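Long-range contacts in heavy-metal chelation domain-containing protein (Pyrococcus horikoshii, PDB 3NPG), which is of unknown function but probably takes part in handling or chelating heavy-metal ions: residues 31-36 / 48-53; 194-199 / 214-219; 220-225 / 239-244. All coordinates share one frame; numbering follows the deposited sequence.

Interaction 1 (31-36 / 48-53). With ACT (acetate ion), chain E.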
ATOM      1  N   PRO A  31     -17.577   5.103  -3.451  1.00 26.93           N
ATOM      2  CA  PRO A  31     -16.660   5.532  -2.372  1.00 26.11           C
ATOM      3  C   PRO A  31     -17.272   5.425  -0.974  1.00 29.79           C
ATOM      4  O   PRO A  31     -16.539   5.413   0.020  1.00 29.56           O
ATOM      5  CB  PRO A  31     -16.350   6.984  -2.753  1.00 27.60           C
ATOM      6  CG  PRO A  31     -17.594   7.457  -3.448  1.00 31.88           C
ATOM      7  CD  PRO A  31     -18.117   6.259  -4.199  1.00 28.01           C
ATOM      8  N   TYR A  32     -18.611   5.334  -0.894  1.00 26.08           N
ATOM      9  CA  TYR A  32     -19.305   5.328   0.384  1.00 25.34           C
ATOM     10  C   TYR A  32     -20.195   4.132   0.580  1.00 30.72           C
ATOM     11  O   TYR A  32     -20.855   3.676  -0.364  1.00 31.04           O
ATOM     12  CB  TYR A  32     -20.117   6.622   0.559  1.00 25.87           C
ATOM     13  CG  TYR A  32     -19.264   7.812   0.916  1.00 27.63           C
ATOM     14  CD1 TYR A  32     -18.623   8.553  -0.069  1.00 29.65           C
ATOM     15  CD2 TYR A  32     -19.066   8.181   2.242  1.00 28.41           C
ATOM     16  CE1 TYR A  32     -17.779   9.611   0.258  1.00 30.30           C
ATOM     17  CE2 TYR A  32     -18.246   9.252   2.580  1.00 29.33           C
ATOM     18  CZ  TYR A  32     -17.600   9.964   1.585  1.00 37.43           C
ATOM     19  OH  TYR A  32     -16.782  11.014   1.910  1.00 40.05           O
ATOM     20  N   THR A  33     -20.238   3.629   1.825  1.00 26.80           N
ATOM     21  CA  THR A  33     -21.198   2.630   2.264  1.00 26.23           C
ATOM     22  C   THR A  33     -22.441   3.395   2.672  1.00 29.29           C
ATOM     23  O   THR A  33     -22.328   4.450   3.303  1.00 29.41           O
ATOM     24  CB  THR A  33     -20.623   1.823   3.448  1.00 31.65           C
ATOM     25  OG1 THR A  33     -19.495   1.074   2.999  1.00 30.65           O
ATOM     26  CG2 THR A  33     -21.645   0.892   4.078  1.00 29.07           C
ATOM     27  N   TRP A  34     -23.615   2.940   2.242  1.00 24.31           N
ATOM     28  CA  TRP A  34     -24.846   3.655   2.548  1.00 22.80           C
ATOM     29  C   TRP A  34     -25.918   2.769   3.138  1.00 25.28           C
ATOM     30  O   TRP A  34     -25.944   1.567   2.880  1.00 25.36           O
ATOM     31  CB  TRP A  34     -25.370   4.407   1.316  1.00 21.15           C
ATOM     32  CG  TRP A  34     -25.600   3.538   0.123  1.00 22.03           C
ATOM     33  CD1 TRP A  34     -24.730   3.302  -0.899  1.00 24.98           C
ATOM     34  CD2 TRP A  34     -26.797   2.821  -0.193  1.00 22.24           C
ATOM     35  NE1 TRP A  34     -25.310   2.477  -1.834  1.00 25.04           N
ATOM     36  CE2 TRP A  34     -26.585   2.175  -1.431  1.00 26.43           C
ATOM     37  CE3 TRP A  34     -28.035   2.656   0.454  1.00 23.30           C
ATOM     38  CZ2 TRP A  34     -27.558   1.368  -2.027  1.00 25.78           C
ATOM     39  CZ3 TRP A  34     -28.994   1.856  -0.139  1.00 24.98           C
ATOM     40  CH2 TRP A  34     -28.749   1.217  -1.361  1.00 25.95           C
ATOM     41  N   VAL A  35     -26.801   3.364   3.946  1.00 20.78           N
ATOM     42  CA  VAL A  35     -27.935   2.676   4.554  1.00 20.33           C
ATOM     43  C   VAL A  35     -29.179   3.535   4.368  1.00 25.07           C
ATOM     44  O   VAL A  35     -29.194   4.700   4.785  1.00 24.35           O
ATOM     45  CB  VAL A  35     -27.675   2.341   6.059  1.00 23.14           C
ATOM     46  CG1 VAL A  35     -28.965   1.961   6.771  1.00 22.79           C
ATOM     47  CG2 VAL A  35     -26.627   1.235   6.207  1.00 22.99           C
ATOM     48  N   LEU A  36     -30.192   2.994   3.677  1.00 22.26           N
ATOM     49  CA  LEU A  36     -31.450   3.697   3.445  1.00 22.26           C
ATOM     50  C   LEU A  36     -32.499   3.245   4.472  1.00 27.50           C
ATOM     51  O   LEU A  36     -32.717   2.042   4.643  1.00 28.10           O
ATOM     52  CB  LEU A  36     -31.944   3.436   2.005  1.00 22.42           C
ATOM     53  CG  LEU A  36     -33.187   4.213   1.554  1.00 27.04           C
ATOM     54  CD1 LEU A  36     -32.967   5.721   1.655  1.00 26.46           C
ATOM     55  CD2 LEU A  36     -33.581   3.826   0.135  1.00 28.79           C
ATOM     56  N   ALA A  48     -21.249   6.224   5.184  1.00 22.23           N
ATOM     57  CA  ALA A  48     -20.002   6.088   5.934  1.00 22.16           C
ATOM     58  C   ALA A  48     -18.903   5.691   4.976  1.00 28.17           C
ATOM     59  O   ALA A  48     -19.064   4.724   4.227  1.00 28.74           O
ATOM     60  CB  ALA A  48     -20.152   5.041   7.026  1.00 22.88           C
HETATM   61  N   MSE A  49     -17.813   6.486   4.926  1.00 24.69           N
HETATM   62  CA  MSE A  49     -16.712   6.249   3.987  1.00 24.21           C
HETATM   63  C   MSE A  49     -16.129   4.846   4.092  1.00 28.84           C
HETATM   64  O   MSE A  49     -15.742   4.410   5.178  1.00 29.00           O
HETATM   65  CB  MSE A  49     -15.614   7.303   4.146  1.00 26.02           C
HETATM   66  CG  MSE A  49     -14.516   7.177   3.113  1.00 33.00           C
HETATM   67 SE   MSE A  49     -13.106   8.437   3.388  0.75 40.59          SE
HETATM   68  CE  MSE A  49     -13.696   9.798   2.155  1.00 37.57           C
ATOM     69  N   THR A  50     -16.049   4.148   2.955  1.00 25.59           N
ATOM     70  CA  THR A  50     -15.450   2.826   2.880  1.00 25.17           C
ATOM     71  C   THR A  50     -13.947   2.974   2.797  1.00 30.41           C
ATOM     72  O   THR A  50     -13.448   3.777   2.002  1.00 30.81           O
ATOM     73  CB  THR A  50     -16.024   2.047   1.681  1.00 23.56           C
ATOM     74  OG1 THR A  50     -17.448   2.040   1.772  1.00 21.66           O
ATOM     75  CG2 THR A  50     -15.514   0.626   1.615  1.00 17.06           C
ATOM     76  N   LEU A  51     -13.223   2.260   3.664  1.00 27.00           N
ATOM     77  CA  LEU A  51     -11.766   2.302   3.692  1.00 26.43           C
ATOM     78  C   LEU A  51     -11.214   0.934   3.270  1.00 32.11           C
ATOM     79  O   LEU A  51     -11.005   0.056   4.119  1.00 31.61           O
ATOM     80  CB  LEU A  51     -11.264   2.689   5.103  1.00 25.61           C
ATOM     81  CG  LEU A  51     -11.844   3.984   5.692  1.00 28.40           C
ATOM     82  CD1 LEU A  51     -11.578   4.066   7.165  1.00 28.18           C
ATOM     83  CD2 LEU A  51     -11.292   5.211   4.983  1.00 29.88           C
ATOM     84  N   PRO A  52     -11.084   0.690   1.933  1.00 30.39           N
ATOM     85  CA  PRO A  52     -10.652  -0.645   1.469  1.00 30.97           C
ATOM     86  C   PRO A  52      -9.271  -1.051   1.956  1.00 35.64           C
ATOM     87  O   PRO A  52      -9.021  -2.239   2.149  1.00 36.71           O
ATOM     88  CB  PRO A  52     -10.706  -0.528  -0.053  1.00 33.15           C
ATOM     89  CG  PRO A  52     -10.646   0.944  -0.332  1.00 36.95           C
ATOM     90  CD  PRO A  52     -11.351   1.598   0.795  1.00 31.78           C
ATOM     91  N   GLU A  53      -8.375  -0.067   2.184  1.00 31.53           N
ATOM     92  CA  GLU A  53      -7.019  -0.336   2.688  1.00 31.64           C
ATOM     93  C   GLU A  53      -7.041  -0.949   4.104  1.00 35.54           C
ATOM     94  O   GLU A  53      -6.061  -1.549   4.521  1.00 35.89           O
ATOM     95  CB  GLU A  53      -6.144   0.943   2.648  1.00 32.93           C
ATOM     96  CG  GLU A  53      -6.628   2.072   3.557  1.00 44.60           C
ATOM     97  CD  GLU A  53      -7.672   3.009   2.968  1.00 57.22           C
ATOM     98  OE1 GLU A  53      -8.111   2.777   1.817  1.00 42.17           O
ATOM     99  OE2 GLU A  53      -8.042   3.985   3.660  1.00 46.78           O
TER
HETATM  100  C   ACT E 251     -15.646  11.320   5.174  1.00 39.69           C
HETATM  101  O   ACT E 251     -15.598  10.993   6.317  1.00 39.43           O
HETATM  102  OXT ACT E 251     -16.434  10.789   4.472  1.00 38.80           O
HETATM  103  CH3 ACT E 251     -14.695  12.384   4.628  1.00 39.70           C
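Thr-33 and Ala-48 pair at the open end of the beta hairpin formed by strands 32-38 and 43-49, exchanging two backbone hydrogen bonds: N of Thr-33 to O of Ala-48, and N of Ala-48 to O of Thr-33 at 2.8 Å. The pairing runs on past the strand end, where N of Thr-50 donates to O of Pro-31 at 3.2 Å. The tight part is buried. OG1 of Thr-33 donates to OG1 of Thr-50 at 2.6 Å, the two side chains crossing at about a right angle, and Thr-50 OG1 is also bonded to the carbonyl O of Gly-29. Helix 79-96 covers Thr-33 and Ala-48 through Thr-83, Leu-84 and Ala-87. The more open side belongs to the partly exposed Met-49, a selenomethionine, and an acetate, with the buried Tyr-32 ring as the wall beside them. CE2 of Tyr-32 packs on CB of Met-49 at 3.6 Å. The Met-49 chain runs extended to SE and bends at its last torsion (chi3 -96°), which sets CE 3.3 Å from OH of Tyr-32. A leucine in place of Tyr-32 would probably open a gap beside CB and CE of Met-49 and cost the acetate its phenolic donor. That donor, OH of Tyr-32, lies 2.6 Å from OXT of the acetate.

Interaction 2 (194-199 / 214-219). With ACT (acetate ion), chain E.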
ATOM      1  N   VAL A 194     -13.154  19.987  14.757  1.00 26.85           N
ATOM      2  CA  VAL A 194     -14.173  19.822  13.717  1.00 26.47           C
ATOM      3  C   VAL A 194     -14.071  18.442  13.063  1.00 30.92           C
ATOM      4  O   VAL A 194     -13.016  18.085  12.531  1.00 30.65           O
ATOM      5  CB  VAL A 194     -14.090  20.957  12.653  1.00 30.12           C
ATOM      6  CG1 VAL A 194     -15.266  20.891  11.690  1.00 29.30           C
ATOM      7  CG2 VAL A 194     -14.013  22.326  13.316  1.00 30.70           C
ATOM      8  N   ILE A 195     -15.168  17.673  13.090  1.00 27.81           N
ATOM      9  CA  ILE A 195     -15.240  16.372  12.415  1.00 27.41           C
ATOM     10  C   ILE A 195     -15.957  16.579  11.074  1.00 30.43           C
ATOM     11  O   ILE A 195     -17.160  16.844  11.054  1.00 29.13           O
ATOM     12  CB  ILE A 195     -15.939  15.300  13.319  1.00 30.88           C
ATOM     13  CG1 ILE A 195     -15.304  15.241  14.747  1.00 31.73           C
ATOM     14  CG2 ILE A 195     -15.954  13.925  12.652  1.00 31.74           C
ATOM     15  CD1 ILE A 195     -13.747  14.998  14.795  1.00 39.96           C
ATOM     16  N   THR A 196     -15.186  16.607   9.972  1.00 27.98           N
ATOM     17  CA  THR A 196     -15.714  16.972   8.658  1.00 28.04           C
ATOM     18  C   THR A 196     -15.842  15.798   7.691  1.00 31.30           C
ATOM     19  O   THR A 196     -14.959  14.941   7.627  1.00 31.14           O
ATOM     20  CB  THR A 196     -14.915  18.147   8.058  1.00 37.99           C
ATOM     21  OG1 THR A 196     -15.557  18.585   6.859  1.00 41.42           O
ATOM     22  CG2 THR A 196     -13.461  17.784   7.769  1.00 35.69           C
ATOM     23  N   GLY A 197     -16.911  15.818   6.895  1.00 27.02           N
ATOM     24  CA  GLY A 197     -17.157  14.809   5.872  1.00 26.36           C
ATOM     25  C   GLY A 197     -18.529  14.173   5.949  1.00 29.30           C
ATOM     26  O   GLY A 197     -19.185  14.215   6.994  1.00 29.44           O
ATOM     27  N   PRO A 198     -18.965  13.490   4.858  1.00 25.00           N
ATOM     28  CA  PRO A 198     -20.293  12.828   4.879  1.00 24.00           C
ATOM     29  C   PRO A 198     -20.465  11.769   5.985  1.00 26.69           C
ATOM     30  O   PRO A 198     -21.592  11.476   6.361  1.00 26.80           O
ATOM     31  CB  PRO A 198     -20.404  12.205   3.478  1.00 25.66           C
ATOM     32  CG  PRO A 198     -19.469  12.989   2.634  1.00 30.52           C
ATOM     33  CD  PRO A 198     -18.327  13.378   3.532  1.00 26.31           C
ATOM     34  N   THR A 199     -19.350  11.208   6.514  1.00 22.06           N
ATOM     35  CA  THR A 199     -19.425  10.217   7.605  1.00 21.40           C
ATOM     36  C   THR A 199     -19.825  10.906   8.955  1.00 24.97           C
ATOM     37  O   THR A 199     -20.232  10.226   9.907  1.00 25.56           O
ATOM     38  CB  THR A 199     -18.102   9.407   7.701  1.00 24.38           C
ATOM     39  OG1 THR A 199     -17.688   9.010   6.388  1.00 25.67           O
ATOM     40  CG2 THR A 199     -18.229   8.181   8.594  1.00 19.03           C
ATOM     41  N   HIS A 214     -17.614  21.039  16.741  1.00 22.56           N
ATOM     42  CA  HIS A 214     -18.477  21.196  15.571  1.00 21.64           C
ATOM     43  C   HIS A 214     -18.557  19.914  14.755  1.00 24.24           C
ATOM     44  O   HIS A 214     -17.658  19.073  14.824  1.00 22.51           O
ATOM     45  CB  HIS A 214     -17.965  22.347  14.673  1.00 22.48           C
ATOM     46  CG  HIS A 214     -17.983  23.688  15.333  1.00 27.05           C
ATOM     47  ND1 HIS A 214     -16.984  24.077  16.204  1.00 29.41           N
ATOM     48  CD2 HIS A 214     -18.849  24.715  15.177  1.00 29.39           C
ATOM     49  CE1 HIS A 214     -17.302  25.303  16.589  1.00 29.35           C
ATOM     50  NE2 HIS A 214     -18.407  25.732  15.988  1.00 29.72           N
ATOM     51  N   LEU A 215     -19.612  19.794  13.940  1.00 21.56           N
ATOM     52  CA  LEU A 215     -19.785  18.715  12.981  1.00 21.20           C
ATOM     53  C   LEU A 215     -20.030  19.318  11.613  1.00 25.28           C
ATOM     54  O   LEU A 215     -21.010  20.043  11.429  1.00 25.04           O
ATOM     55  CB  LEU A 215     -20.968  17.801  13.381  1.00 21.41           C
ATOM     56  CG  LEU A 215     -20.648  16.678  14.375  1.00 26.35           C
ATOM     57  CD1 LEU A 215     -21.917  16.042  14.897  1.00 26.49           C
ATOM     58  CD2 LEU A 215     -19.742  15.618  13.742  1.00 27.99           C
ATOM     59  N   ALA A 216     -19.099  19.102  10.673  1.00 22.14           N
ATOM     60  CA  ALA A 216     -19.244  19.599   9.306  1.00 22.14           C
ATOM     61  C   ALA A 216     -19.579  18.453   8.366  1.00 27.11           C
ATOM     62  O   ALA A 216     -18.715  17.631   8.055  1.00 26.85           O
ATOM     63  CB  ALA A 216     -17.975  20.290   8.859  1.00 22.76           C
ATOM     64  N   SER A 217     -20.849  18.347   7.979  1.00 24.92           N
ATOM     65  CA  SER A 217     -21.309  17.257   7.135  1.00 25.41           C
ATOM     66  C   SER A 217     -22.306  17.758   6.086  1.00 32.28           C
ATOM     67  O   SER A 217     -22.347  18.962   5.802  1.00 31.94           O
ATOM     68  CB  SER A 217     -21.936  16.162   7.988  1.00 28.69           C
ATOM     69  OG  SER A 217     -22.082  14.965   7.247  1.00 40.56           O
HETATM   70  N   MSE A 218     -23.091  16.834   5.485  1.00 30.56           N
HETATM   71  CA  MSE A 218     -24.078  17.183   4.462  1.00 31.51           C
HETATM   72  C   MSE A 218     -25.329  16.307   4.551  1.00 33.40           C
HETATM   73  O   MSE A 218     -25.237  15.120   4.877  1.00 32.67           O
HETATM   74  CB  MSE A 218     -23.460  17.100   3.058  1.00 34.83           C
HETATM   75  CG  MSE A 218     -22.984  15.695   2.679  1.00 43.03           C
HETATM   76 SE   MSE A 218     -21.850  15.703   1.126  0.75 53.22          SE
HETATM   77  CE  MSE A 218     -20.292  16.703   1.870  1.00 49.65           C
ATOM     78  N   LYS A 219     -26.497  16.888   4.241  1.00 28.39           N
ATOM     79  CA  LYS A 219     -27.758  16.157   4.247  1.00 26.99           C
ATOM     80  C   LYS A 219     -28.244  15.937   2.826  1.00 29.45           C
ATOM     81  O   LYS A 219     -28.285  16.880   2.036  1.00 28.31           O
ATOM     82  CB  LYS A 219     -28.822  16.901   5.079  1.00 29.21           C
ATOM     83  CG  LYS A 219     -30.142  16.135   5.206  1.00 33.66           C
ATOM     84  CD  LYS A 219     -31.149  16.875   6.050  1.00 41.67           C
ATOM     85  CE  LYS A 219     -32.435  16.103   6.175  1.00 50.41           C
ATOM     86  NZ  LYS A 219     -33.435  16.835   6.991  1.00 60.08           N
TER
HETATM   87  C   ACT E 251     -15.646  11.320   5.174  1.00 39.69           C
HETATM   88  O   ACT E 251     -15.598  10.993   6.317  1.00 39.43           O
HETATM   89  OXT ACT E 251     -16.434  10.789   4.472  1.00 38.80           O
HETATM   90  CH3 ACT E 251     -14.695  12.384   4.628  1.00 39.70           C
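The carbonyl O of Ala-216 takes the N-H of Gly-197 at 2.8 Å, nearly along the C=O axis, and also meets CA of Thr-196 at 3.1 Å in a CA-H...O contact. This is the parallel pairing of strands 192-196 and 214-220 in the mixed sheet, which is consistent with a Rossmann-like fold. Further back, N of Ala-216 donates to O of Ile-195, while the bond from N of Ile-195 to O of His-214 is weak at 3.3 Å. On the sheet face of Val-194, Thr-196 and Ala-216, CG1 of Val-194 reaches CB of Ala-216, a methyl that also lies 3.6 Å from OG1 of Thr-196; Val-107 of helix 107-112 covers Val-194 and Thr-196. On the other face, CD2 of Leu-215 packs on CB of Ile-195 at 3.8 Å.

Strand 192-196 ends before Gly-197, where at phi 128° and psi 164° a side chain would press on the carbonyl O of Thr-196, which glycine avoids; a CB there would also run into the methyl of the bound acetate. OG of Ser-217, anti to its own backbone N (chi1 -165°), donates to O of Gly-197 at 3.0 Å from above the carbonyl plane. Farther on, Pro-198 and Met-218, a selenomethionine, lie side by side and point the same way: CG of Pro-198 lies 3.9 Å from CE of Met-218.

Interaction 3 (220-225 / 239-244)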
ATOM      1  N   VAL A 220     -28.628  14.691   2.500  1.00 26.09           N
ATOM      2  CA  VAL A 220     -29.135  14.336   1.174  1.00 26.25           C
ATOM      3  C   VAL A 220     -30.504  14.998   0.920  1.00 30.72           C
ATOM      4  O   VAL A 220     -31.453  14.764   1.671  1.00 30.10           O
ATOM      5  CB  VAL A 220     -29.194  12.800   0.981  1.00 30.07           C
ATOM      6  CG1 VAL A 220     -29.698  12.448  -0.408  1.00 30.52           C
ATOM      7  CG2 VAL A 220     -27.832  12.161   1.239  1.00 29.50           C
ATOM      8  N   THR A 221     -30.591  15.843  -0.128  1.00 28.02           N
ATOM      9  CA  THR A 221     -31.835  16.542  -0.484  1.00 28.65           C
ATOM     10  C   THR A 221     -32.698  15.705  -1.434  1.00 32.81           C
ATOM     11  O   THR A 221     -33.921  15.774  -1.366  1.00 32.94           O
ATOM     12  CB  THR A 221     -31.535  17.947  -1.042  1.00 36.87           C
ATOM     13  OG1 THR A 221     -30.587  17.847  -2.110  1.00 37.61           O
ATOM     14  CG2 THR A 221     -31.018  18.892   0.020  1.00 33.75           C
ATOM     15  N   ASN A 222     -32.056  14.916  -2.323  1.00 29.13           N
ATOM     16  CA  ASN A 222     -32.753  14.011  -3.241  1.00 29.01           C
ATOM     17  C   ASN A 222     -32.172  12.609  -3.084  1.00 32.15           C
ATOM     18  O   ASN A 222     -31.080  12.330  -3.583  1.00 31.22           O
ATOM     19  CB  ASN A 222     -32.624  14.500  -4.700  1.00 30.00           C
ATOM     20  CG  ASN A 222     -33.585  13.833  -5.672  1.00 45.15           C
ATOM     21  OD1 ASN A 222     -33.779  12.608  -5.670  1.00 37.39           O
ATOM     22  ND2 ASN A 222     -34.148  14.620  -6.568  1.00 35.65           N
ATOM     23  N   ILE A 223     -32.869  11.749  -2.327  1.00 28.95           N
ATOM     24  CA  ILE A 223     -32.414  10.384  -2.024  1.00 28.39           C
ATOM     25  C   ILE A 223     -32.242   9.529  -3.296  1.00 33.26           C
ATOM     26  O   ILE A 223     -31.227   8.843  -3.438  1.00 32.49           O
ATOM     27  CB  ILE A 223     -33.365   9.702  -0.993  1.00 31.16           C
ATOM     28  CG1 ILE A 223     -33.618  10.610   0.259  1.00 31.26           C
ATOM     29  CG2 ILE A 223     -32.870   8.304  -0.613  1.00 31.14           C
ATOM     30  CD1 ILE A 223     -32.475  10.719   1.280  1.00 37.36           C
ATOM     31  N   GLU A 224     -33.234   9.570  -4.213  1.00 31.02           N
ATOM     32  CA  GLU A 224     -33.207   8.767  -5.440  1.00 31.70           C
ATOM     33  C   GLU A 224     -32.020   9.116  -6.343  1.00 35.56           C
ATOM     34  O   GLU A 224     -31.308   8.214  -6.789  1.00 34.88           O
ATOM     35  CB  GLU A 224     -34.535   8.889  -6.210  1.00 34.00           C
ATOM     36  CG  GLU A 224     -35.705   8.195  -5.523  1.00 47.88           C
ATOM     37  CD  GLU A 224     -35.567   6.689  -5.380  1.00 77.89           C
ATOM     38  OE1 GLU A 224     -35.113   6.033  -6.347  1.00 77.27           O
ATOM     39  OE2 GLU A 224     -35.934   6.161  -4.305  1.00 75.41           O
ATOM     40  N   LYS A 225     -31.795  10.423  -6.596  1.00 32.32           N
ATOM     41  CA  LYS A 225     -30.694  10.880  -7.453  1.00 32.01           C
ATOM     42  C   LYS A 225     -29.320  10.616  -6.813  1.00 34.56           C
ATOM     43  O   LYS A 225     -28.376  10.253  -7.519  1.00 35.40           O
ATOM     44  CB  LYS A 225     -30.853  12.363  -7.810  1.00 34.52           C
ATOM     45  CG  LYS A 225     -31.989  12.643  -8.783  1.00 47.82           C
ATOM     46  CD  LYS A 225     -31.866  14.033  -9.393  1.00 58.95           C
ATOM     47  CE  LYS A 225     -32.994  14.339 -10.344  1.00 71.24           C
ATOM     48  NZ  LYS A 225     -32.779  15.630 -11.052  1.00 79.98           N
ATOM     49  N   GLU A 239     -22.555  14.409  -3.916  1.00 31.82           N
ATOM     50  CA  GLU A 239     -22.337  15.671  -3.207  1.00 31.77           C
ATOM     51  C   GLU A 239     -23.280  16.771  -3.730  1.00 35.46           C
ATOM     52  O   GLU A 239     -23.762  17.591  -2.947  1.00 35.15           O
ATOM     53  CB  GLU A 239     -20.866  16.107  -3.357  1.00 33.48           C
ATOM     54  CG  GLU A 239     -20.416  17.141  -2.344  1.00 46.23           C
ATOM     55  CD  GLU A 239     -18.938  17.475  -2.409  1.00 67.44           C
ATOM     56  OE1 GLU A 239     -18.433  17.739  -3.526  1.00 66.05           O
ATOM     57  OE2 GLU A 239     -18.287  17.496  -1.339  1.00 60.63           O
ATOM     58  N   SER A 240     -23.561  16.765  -5.056  1.00 32.08           N
ATOM     59  CA  SER A 240     -24.441  17.759  -5.688  1.00 32.06           C
ATOM     60  C   SER A 240     -25.918  17.542  -5.319  1.00 36.01           C
ATOM     61  O   SER A 240     -26.731  18.452  -5.485  1.00 36.74           O
ATOM     62  CB  SER A 240     -24.266  17.748  -7.203  1.00 35.41           C
ATOM     63  OG  SER A 240     -24.649  16.500  -7.753  1.00 45.86           O
ATOM     64  N   GLU A 241     -26.262  16.340  -4.817  1.00 31.79           N
ATOM     65  CA  GLU A 241     -27.634  16.020  -4.397  1.00 30.98           C
ATOM     66  C   GLU A 241     -27.784  16.186  -2.879  1.00 34.54           C
ATOM     67  O   GLU A 241     -28.724  15.652  -2.282  1.00 34.22           O
ATOM     68  CB  GLU A 241     -28.014  14.587  -4.828  1.00 32.06           C
ATOM     69  CG  GLU A 241     -28.001  14.372  -6.336  1.00 39.33           C
ATOM     70  CD  GLU A 241     -29.011  15.182  -7.129  1.00 51.70           C
ATOM     71  OE1 GLU A 241     -30.010  15.649  -6.532  1.00 38.69           O
ATOM     72  OE2 GLU A 241     -28.849  15.276  -8.366  1.00 45.84           O
ATOM     73  N   SER A 242     -26.865  16.949  -2.262  1.00 30.63           N
ATOM     74  CA  SER A 242     -26.857  17.172  -0.825  1.00 29.96           C
ATOM     75  C   SER A 242     -26.584  18.633  -0.498  1.00 33.81           C
ATOM     76  O   SER A 242     -26.155  19.391  -1.370  1.00 34.37           O
ATOM     77  CB  SER A 242     -25.802  16.290  -0.158  1.00 33.51           C
ATOM     78  OG  SER A 242     -26.056  14.915  -0.388  1.00 45.11           O
ATOM     79  N   ILE A 243     -26.823  19.033   0.767  1.00 29.45           N
ATOM     80  CA  ILE A 243     -26.509  20.380   1.243  1.00 28.73           C
ATOM     81  C   ILE A 243     -25.517  20.321   2.394  1.00 31.36           C
ATOM     82  O   ILE A 243     -25.753  19.615   3.375  1.00 31.25           O
ATOM     83  CB  ILE A 243     -27.784  21.210   1.596  1.00 32.02           C
ATOM     84  CG1 ILE A 243     -28.761  20.412   2.489  1.00 31.90           C
ATOM     85  CG2 ILE A 243     -28.471  21.721   0.332  1.00 33.59           C
ATOM     86  CD1 ILE A 243     -28.803  20.862   3.899  1.00 34.72           C
ATOM     87  N   LYS A 244     -24.376  21.008   2.250  1.00 26.57           N
ATOM     88  CA  LYS A 244     -23.339  21.035   3.277  1.00 25.47           C
ATOM     89  C   LYS A 244     -23.775  21.882   4.471  1.00 28.25           C
ATOM     90  O   LYS A 244     -24.432  22.900   4.292  1.00 28.70           O
ATOM     91  CB  LYS A 244     -22.019  21.564   2.697  1.00 28.50           C
ATOM     92  CG  LYS A 244     -21.321  20.579   1.764  1.00 48.08           C
ATOM     93  CD  LYS A 244     -20.048  21.174   1.171  1.00 60.02           C
ATOM     94  CE  LYS A 244     -19.375  20.221   0.216  1.00 72.09           C
ATOM     95  NZ  LYS A 244     -18.203  20.845  -0.452  1.00 81.76           N
TER
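Val-220 opens the first segment as the antiparallel, non-hydrogen-bonded partner of Ser-242, where strand 214-220 meets the edge strand 242-248 of the mixed sheet. Its CG2 lies 3.7 Å from OG of Ser-242, a hydroxyl bonded to the carbonyl O of Phe-238. At Thr-221 the backbone N donates to O of Glu-241 at 2.9 Å, and OG1, turned between its own backbone N and carbonyl carbon (chi1 53°), adds a weak bond to the same oxygen. The methyl CG2 of Thr-221 comes across CG1 of Ile-243 at 3.7 Å. Asn-222 follows with a weak N-H bond, again to O of Glu-241, and is the N-cap of helix 223-232: its OD1 accepts from N of Lys-225 at 3.1 Å. Lys-225 lays CB and CD against the carboxylate of Glu-241, with CD 3.4 Å from OE2, while its NZ stays 4.8 Å from OE2 of Glu-241. The carbonyl O of Glu-241 thus faces three donors where strand gives way to helix, one bond sound and two weak. The Glu-241 carboxylate, beside the first turn of the helix, would probably interact favourably with the helix N-terminus and with the lysine charge, although NZ makes no salt bridge to it.

Overall arrangement
Along the chain the three contacts come in series, with centres about 14 to 16 Å apart. Interaction 1 belongs to the three-stranded antiparallel sheet; interactions 2 and 3 share the seven-stranded mixed sheet, meeting on strand 214-220 and bonded through Lys-219 O and Ile-243 N. The two parts of the chain meet between interactions 1 and 2, where Thr-199 OG1 probably accepts from Met-49 N and the same acetate touches both contacts. Interaction 3 approaches interaction 1 by a different route, Ile-223 of helix 223-232 packing on Leu-36. The antiparallel sheet is therefore joined to the Rossmann-like part at two places, one of which holds a small anion.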